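Local coordinates for protein serine repeat antigen 5 (Plasmodium falciparum, PDB 6X42) that probably acts as a papain-like pseudoprotease of the malaria parasite, captured here in its pseudo-zymogen form, at residues 77-82 against 123-128. Numbering follows the deposited sequence.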
loop_
_atom_site.group_PDB
_atom_site.type_symbol
_atom_site.label_atom_id
_atom_site.label_comp_id
_atom_site.label_asym_id
_atom_site.label_seq_id
_atom_site.Cartn_x
_atom_site.Cartn_y
_atom_site.Cartn_z
ATOM N N SER A 77 0.980 -6.184 -13.093
ATOM C CA SER A 77 2.170 -5.630 -13.735
ATOM C C SER A 77 2.335 -4.164 -13.351
ATOM O O SER A 77 1.649 -3.289 -13.884
ATOM C CB SER A 77 2.022 -5.770 -15.249
ATOM O OG SER A 77 3.032 -5.046 -15.933
ATOM N N ALA A 78 3.292 -3.869 -12.472
ATOM C CA ALA A 78 3.608 -2.476 -12.178
ATOM C C ALA A 78 4.103 -1.759 -13.426
ATOM O O ALA A 78 3.870 -0.560 -13.601
ATOM C CB ALA A 78 4.682 -2.386 -11.099
ATOM N N LEU A 79 4.839 -2.470 -14.284
ATOM C CA LEU A 79 5.430 -1.831 -15.462
ATOM C C LEU A 79 4.362 -1.352 -16.440
ATOM O O LEU A 79 4.506 -0.291 -17.058
ATOM C CB LEU A 79 6.408 -2.793 -16.130
ATOM C CG LEU A 79 7.356 -2.173 -17.160
ATOM C CD1 LEU A 79 8.290 -1.166 -16.496
ATOM C CD2 LEU A 79 8.155 -3.265 -17.882
ATOM N N TYR A 80 3.264 -2.103 -16.572
ATOM C CA TYR A 80 2.180 -1.651 -17.436
ATOM C C TYR A 80 1.610 -0.329 -16.944
ATOM O O TYR A 80 1.376 0.598 -17.732
ATOM C CB TYR A 80 1.084 -2.713 -17.522
ATOM C CG TYR A 80 0.075 -2.426 -18.615
ATOM C CD1 TYR A 80 0.300 -2.819 -19.921
ATOM C CD2 TYR A 80 -1.085 -1.716 -18.341
ATOM C CE1 TYR A 80 -0.613 -2.534 -20.928
ATOM C CE2 TYR A 80 -2.005 -1.435 -19.337
ATOM C CZ TYR A 80 -1.762 -1.835 -20.630
ATOM O OH TYR A 80 -2.672 -1.547 -21.637
ATOM N N VAL A 81 1.377 -0.225 -15.633
ATOM C CA VAL A 81 0.842 0.999 -15.056
ATOM C C VAL A 81 1.829 2.146 -15.206
ATOM O O VAL A 81 1.435 3.293 -15.439
ATOM C CB VAL A 81 0.414 0.765 -13.597
ATOM C CG1 VAL A 81 -0.091 2.049 -12.968
ATOM C CG2 VAL A 81 -0.623 -0.353 -13.538
ATOM N N ALA A 82 3.127 1.871 -15.066
ATOM C CA ALA A 82 4.112 2.931 -15.230
ATOM C C ALA A 82 4.097 3.494 -16.641
ATOM O O ALA A 82 4.288 4.694 -16.838
ATOM C CB ALA A 82 5.511 2.386 -14.954
ATOM N N VAL A 123 14.722 -0.570 -15.445
ATOM C CA VAL A 123 15.312 0.096 -16.604
ATOM C C VAL A 123 14.318 0.297 -17.745
ATOM O O VAL A 123 14.591 1.060 -18.683
ATOM C CB VAL A 123 16.574 -0.614 -17.147
ATOM C CG1 VAL A 123 17.592 -0.853 -16.070
ATOM C CG2 VAL A 123 16.221 -1.914 -17.879
ATOM N N LYS A 124 13.172 -0.391 -17.690
ATOM C CA LYS A 124 12.120 -0.278 -18.688
ATOM C C LYS A 124 11.045 0.736 -18.302
ATOM O O LYS A 124 10.114 0.952 -19.084
ATOM C CB LYS A 124 11.469 -1.643 -18.911
ATOM C CG LYS A 124 12.425 -2.666 -19.437
ATOM C CD LYS A 124 11.669 -3.918 -19.801
ATOM C CE LYS A 124 12.542 -5.029 -20.311
ATOM N NZ LYS A 124 11.651 -6.098 -20.879
ATOM N N VAL A 125 11.124 1.334 -17.120
ATOM C CA VAL A 125 10.146 2.329 -16.698
ATOM C C VAL A 125 10.314 3.554 -17.587
ATOM O O VAL A 125 11.374 4.188 -17.585
ATOM C CB VAL A 125 10.333 2.656 -15.212
ATOM C CG1 VAL A 125 9.481 3.857 -14.823
ATOM C CG2 VAL A 125 9.977 1.442 -14.383
ATOM N N GLY A 126 9.274 3.873 -18.362
ATOM C CA GLY A 126 9.306 4.926 -19.356
ATOM C C GLY A 126 9.254 4.441 -20.784
ATOM O O GLY A 126 9.139 5.276 -21.688
ATOM N N GLU A 127 9.368 3.139 -21.041
ATOM C CA GLU A 127 9.320 2.654 -22.418
ATOM C C GLU A 127 7.878 2.701 -22.937
ATOM O O GLU A 127 6.926 2.938 -22.198
ATOM C CB GLU A 127 9.938 1.255 -22.545
ATOM C CG GLU A 127 9.054 0.105 -22.156
ATOM C CD GLU A 127 9.611 -1.259 -22.470
ATOM O OE1 GLU A 127 10.796 -1.374 -22.861
ATOM O OE2 GLU A 127 8.838 -2.225 -22.354
ATOM N N GLN A 128 7.724 2.485 -24.238
ATOM C CA GLN A 128 6.402 2.564 -24.846
ATOM C C GLN A 128 5.451 1.554 -24.212
ATOM O O GLN A 128 5.827 0.426 -23.899
ATOM C CB GLN A 128 6.529 2.292 -26.344
ATOM C CG GLN A 128 5.212 2.277 -27.077
ATOM C CD GLN A 128 5.336 1.666 -28.443
ATOM O OE1 GLN A 128 6.091 2.164 -29.274
ATOM N NE2 GLN A 128 4.583 0.590 -28.696
#
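In this papain-family fold, the short helix 78-83 is covered on one flank by a type II beta turn, Lys124 to Glu127, and Leu79 and Ala82 are the two helix residues that meet it. Leu79 does most of the work. Its CG lies anti to the backbone N (chi1 -166°), which carries the two methyls out to the turn; both reach Lys124, and CD1 reaches Val125 as well. Leu79 CD1 packs 3.8 Å from Val125 CG2 and also lies against the carbonyl carbon of Lys124. Leu79 CD2 meets the root of the lysine side chain, 3.8 Å from Lys124 CB; the two side chains cross at about a right angle, and the extended lysine then leads its amine away from the helix. Three residues further along the helix, the methyl of Ala82 faces the other branch of Val125, with Ala82 CB 4.2 Å from Val125 CG1. Val125 thus spends one methyl on each helix residue.

A polar anchor backs the apolar contact. Asn83, next along the helix, clasps the turn with its side-chain amide, ND2 donating to Lys124 O and OD1 accepting from Gly126 N. The turn closes on itself through Glu127 N to Lys124 O, 3.0 Å, and Gly126 takes the positive phi (111°) that suits its third position. The start of the helix is fixed separately by Ser77, the N-cap: Ser77 OG, whose second partner is Tyr118 O, accepts from Tyr80 N at 3.0 Å with an N-H...O angle of 154°.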